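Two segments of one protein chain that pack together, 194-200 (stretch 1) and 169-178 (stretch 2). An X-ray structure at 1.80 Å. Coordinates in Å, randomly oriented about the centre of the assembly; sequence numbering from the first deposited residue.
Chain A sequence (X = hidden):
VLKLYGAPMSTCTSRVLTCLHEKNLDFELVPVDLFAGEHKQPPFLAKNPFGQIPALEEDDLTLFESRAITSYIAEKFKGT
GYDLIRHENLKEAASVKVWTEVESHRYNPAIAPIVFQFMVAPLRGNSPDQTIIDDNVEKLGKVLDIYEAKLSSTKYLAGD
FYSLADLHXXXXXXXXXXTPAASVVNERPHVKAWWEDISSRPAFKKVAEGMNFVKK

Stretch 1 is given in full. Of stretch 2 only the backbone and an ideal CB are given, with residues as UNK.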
# COMPACT_ATOMS: atom_id res chain seq x y z
N TRP A 194 13.62 -4.55 18.28
CA TRP A 194 12.23 -4.46 17.83
C TRP A 194 11.80 -5.76 17.15
O TRP A 194 10.74 -6.31 17.46
CB TRP A 194 12.07 -3.27 16.89
CG TRP A 194 10.82 -3.22 16.06
CD1 TRP A 194 9.56 -2.88 16.48
CD2 TRP A 194 10.72 -3.49 14.66
NE1 TRP A 194 8.68 -2.93 15.42
CE2 TRP A 194 9.37 -3.30 14.29
CE3 TRP A 194 11.63 -3.87 13.67
CZ2 TRP A 194 8.91 -3.48 12.99
CZ3 TRP A 194 11.18 -4.05 12.38
CH2 TRP A 194 9.83 -3.86 12.05
N TRP A 195 12.63 -6.26 16.25
CA TRP A 195 12.33 -7.51 15.55
C TRP A 195 12.20 -8.68 16.52
O TRP A 195 11.26 -9.47 16.43
CB TRP A 195 13.41 -7.83 14.53
CG TRP A 195 13.32 -9.23 14.04
CD1 TRP A 195 14.21 -10.24 14.27
CD2 TRP A 195 12.26 -9.79 13.26
NE1 TRP A 195 13.76 -11.40 13.68
CE2 TRP A 195 12.57 -11.15 13.05
CE3 TRP A 195 11.07 -9.28 12.72
CZ2 TRP A 195 11.75 -12.00 12.32
CZ3 TRP A 195 10.25 -10.13 11.99
CH2 TRP A 195 10.60 -11.47 11.80
N GLU A 196 13.15 -8.79 17.44
CA GLU A 196 13.17 -9.87 18.42
C GLU A 196 11.93 -9.80 19.31
O GLU A 196 11.42 -10.82 19.76
CB GLU A 196 14.46 -9.80 19.25
CG GLU A 196 15.69 -10.18 18.43
CD GLU A 196 17.00 -9.77 19.07
OE1 GLU A 196 17.00 -8.99 20.06
OE2 GLU A 196 18.05 -10.23 18.58
N ASP A 197 11.45 -8.58 19.53
CA ASP A 197 10.23 -8.34 20.29
C ASP A 197 9.00 -8.85 19.53
O ASP A 197 8.32 -9.76 19.99
CB ASP A 197 10.09 -6.84 20.60
CG ASP A 197 8.86 -6.51 21.43
OD1 ASP A 197 8.00 -7.39 21.66
OD2 ASP A 197 8.74 -5.33 21.85
N ILE A 198 8.71 -8.26 18.37
CA ILE A 198 7.46 -8.57 17.68
C ILE A 198 7.45 -10.01 17.17
O ILE A 198 6.39 -10.64 17.12
CB ILE A 198 7.19 -7.58 16.51
CG1 ILE A 198 8.25 -7.70 15.41
CG2 ILE A 198 7.12 -6.15 17.05
CD1 ILE A 198 7.95 -6.86 14.16
N SER A 199 8.61 -10.55 16.81
CA SER A 199 8.68 -11.91 16.30
C SER A 199 8.53 -12.98 17.40
O SER A 199 8.39 -14.17 17.09
CB SER A 199 10.00 -12.13 15.54
OG SER A 199 11.13 -12.07 16.39
N SER A 200 8.56 -12.56 18.66
CA SER A 200 8.39 -13.48 19.78
C SER A 200 7.00 -13.40 20.40
O SER A 200 6.72 -14.07 21.39
CB SER A 200 9.46 -13.22 20.86
OG SER A 200 9.29 -11.95 21.46
N UNK A 169 5.02 -6.32 8.92
CA UNK A 169 6.44 -6.56 8.64
C UNK A 169 6.90 -7.98 8.94
O UNK A 169 7.99 -8.39 8.53
CB UNK A 169 7.29 -5.58 9.45
N UNK A 170 6.09 -8.73 9.67
CA UNK A 170 6.55 -10.00 10.23
C UNK A 170 6.95 -11.05 9.19
O UNK A 170 8.03 -11.62 9.28
CB UNK A 170 5.45 -10.58 11.12
N UNK A 171 6.09 -11.29 8.18
CA UNK A 171 6.38 -12.47 7.35
C UNK A 171 7.62 -12.35 6.46
O UNK A 171 8.44 -13.27 6.49
CB UNK A 171 5.17 -12.76 6.46
N UNK A 172 7.78 -11.27 5.70
CA UNK A 172 8.96 -11.15 4.84
C UNK A 172 10.22 -11.03 5.68
O UNK A 172 11.28 -11.55 5.31
CB UNK A 172 8.83 -9.94 3.91
N UNK A 173 10.12 -10.36 6.82
CA UNK A 173 11.28 -10.19 7.66
C UNK A 173 11.68 -11.54 8.24
O UNK A 173 12.86 -11.85 8.34
CB UNK A 173 11.01 -9.17 8.77
N UNK A 174 10.69 -12.37 8.58
CA UNK A 174 10.98 -13.69 9.13
C UNK A 174 11.86 -14.49 8.18
O UNK A 174 12.82 -15.14 8.60
CB UNK A 174 9.68 -14.45 9.41
N UNK A 175 11.55 -14.42 6.89
CA UNK A 175 12.33 -15.15 5.90
C UNK A 175 13.67 -14.47 5.62
O UNK A 175 14.67 -15.15 5.39
CB UNK A 175 11.53 -15.29 4.60
N UNK A 176 13.69 -13.13 5.64
CA UNK A 176 14.94 -12.40 5.48
C UNK A 176 15.96 -12.84 6.52
O UNK A 176 17.15 -13.01 6.23
CB UNK A 176 14.70 -10.89 5.58
N UNK A 177 15.49 -13.05 7.75
CA UNK A 177 16.39 -13.37 8.85
C UNK A 177 17.00 -14.76 8.72
O UNK A 177 17.91 -15.12 9.46
CB UNK A 177 15.64 -13.26 10.18
N UNK A 178 16.49 -15.55 7.77
CA UNK A 178 17.05 -16.86 7.48
C UNK A 178 18.20 -16.77 6.48
O UNK A 178 18.92 -17.75 6.27
CB UNK A 178 15.96 -17.79 6.95

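Stretch 1 offers mostly hydrocarbon and aromatic surface: Trp 195 reaches furthest into the contact, with the rings and chains of Trp 194 and Ile 198 beside it. No charge of stretch 1 comes within reach, so shape should decide most positions.

Position 169 points its CA-to-CB bond toward stretch 1, and its ideal CB lies 4.0 Å from CH2 of Trp 194. A flat or medium-sized apolar group could meet that indole edge; a ring is one good choice among several. The residue is His 169, with chi1 in m. The edge of Trp 194 is directed at the face of the imidazole, the planes at 80° and the centroids 5.6 Å apart. ND1 and NE2 both find hydrogen bonds elsewhere in the structure.

At 170 the CB points sideways, 4.9 Å from CZ3 of Trp 195 and 5.4 Å from CD1 of Ile 198. This leaves room for a flexible or branched apolar chain that can bend back; Leu, Ile or Met would be reasonable. Leu 170 does so with chi1 m and chi2 t: its CD2 sits 3.6 Å from CG1 of Ile 198 and 3.9 Å from CZ3 of Trp 195, and also touches the backbone at Ser 199, joining three residues of stretch 1.

Positions 171 and 172 point away, so this contact admits polar or apolar chains, and at 171 a phi of -69° also allows proline; they hold Pro 171 and Tyr 172.

Position 173 is the tightest, its ideal CB 3.4 Å from CZ3 of Trp 195. The bond points toward stretch 1, with the indole close by, so a small residue suits it: Ala, Ser, Thr or perhaps Val. Thr 173 lays CG2 over one face of the six-membered ring, 3.6 Å from its centroid, a CH-pi contact. Its OG1 donates to O of His 169 at 2.6 Å, so the hydroxyl is satisfied within stretch 2, and it is bonded elsewhere in the structure as well.

At 174 the bond runs sideways, with CB 3.9 Å from CH2 of Trp 195. Many residues would fit, since the CB itself makes the contact. Tyr 174, chi1 t, sets that CB beside the indole edge and presents its ring edge to CZ2 of Trp 195.

Positions 175 and 176, pointing away and out of reach respectively, could take polar or apolar chains; they hold Tyr 175 and Leu 176.

Position 177 points toward stretch 1, with CB 4.4 Å from NE1 of Trp 195. A long, flexible apolar chain could follow the pyrrole side. Met 177, m at all three chi angles, places CG 3.5 Å from NE1 of Trp 195 and SD 4.7 Å from the centroid of its five-membered ring, approaching obliquely.

Position 178 is out of reach, open to almost any chain, and holds Lys 178.

Stretch 2 169-178: HLPYTYYLMK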
# COMPACT_ATOMS: atom_id res chain seq x y z
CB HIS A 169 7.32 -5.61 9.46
CG HIS A 169 7.22 -4.18 9.06
ND1 HIS A 169 6.16 -3.37 9.42
CD2 HIS A 169 8.06 -3.40 8.34
CE1 HIS A 169 6.35 -2.16 8.93
NE2 HIS A 169 7.50 -2.14 8.28
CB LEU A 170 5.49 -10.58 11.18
CG LEU A 170 5.40 -9.92 12.56
CD1 LEU A 170 4.15 -10.38 13.29
CD2 LEU A 170 6.64 -10.22 13.41
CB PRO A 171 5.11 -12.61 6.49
CG PRO A 171 4.06 -11.86 7.21
CD PRO A 171 4.77 -10.72 7.86
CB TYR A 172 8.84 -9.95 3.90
CG TYR A 172 8.24 -10.27 2.55
CD1 TYR A 172 8.73 -11.31 1.77
CD2 TYR A 172 7.18 -9.53 2.05
CE1 TYR A 172 8.18 -11.61 0.55
CE2 TYR A 172 6.62 -9.83 0.82
CZ TYR A 172 7.13 -10.87 0.07
OH TYR A 172 6.58 -11.17 -1.15
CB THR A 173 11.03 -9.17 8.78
OG1 THR A 173 10.55 -7.95 8.21
CG2 THR A 173 12.32 -8.88 9.54
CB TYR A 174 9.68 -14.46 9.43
CG TYR A 174 9.95 -15.78 10.11
CD1 TYR A 174 10.42 -15.82 11.41
CD2 TYR A 174 9.75 -16.98 9.44
CE1 TYR A 174 10.67 -17.02 12.04
CE2 TYR A 174 10.01 -18.19 10.07
CZ TYR A 174 10.47 -18.20 11.36
OH TYR A 174 10.73 -19.39 12.00
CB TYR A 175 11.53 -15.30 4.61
CG TYR A 175 10.54 -16.45 4.62
CD1 TYR A 175 10.78 -17.61 5.35
CD2 TYR A 175 9.36 -16.39 3.88
CE1 TYR A 175 9.88 -18.66 5.36
CE2 TYR A 175 8.46 -17.44 3.88
CZ TYR A 175 8.73 -18.57 4.62
OH TYR A 175 7.84 -19.63 4.63
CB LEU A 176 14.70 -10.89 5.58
CG LEU A 176 15.93 -9.98 5.47
CD1 LEU A 176 16.11 -9.47 4.06
CD2 LEU A 176 15.84 -8.82 6.45
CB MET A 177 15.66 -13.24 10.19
CG MET A 177 15.24 -11.80 10.51
SD MET A 177 16.60 -10.62 10.46
CE MET A 177 17.50 -11.09 11.94
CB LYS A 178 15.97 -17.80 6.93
CG LYS A 178 14.81 -18.05 7.87
CD LYS A 178 13.82 -19.01 7.25
CE LYS A 178 12.71 -19.39 8.22
NZ LYS A 178 13.22 -20.21 9.36
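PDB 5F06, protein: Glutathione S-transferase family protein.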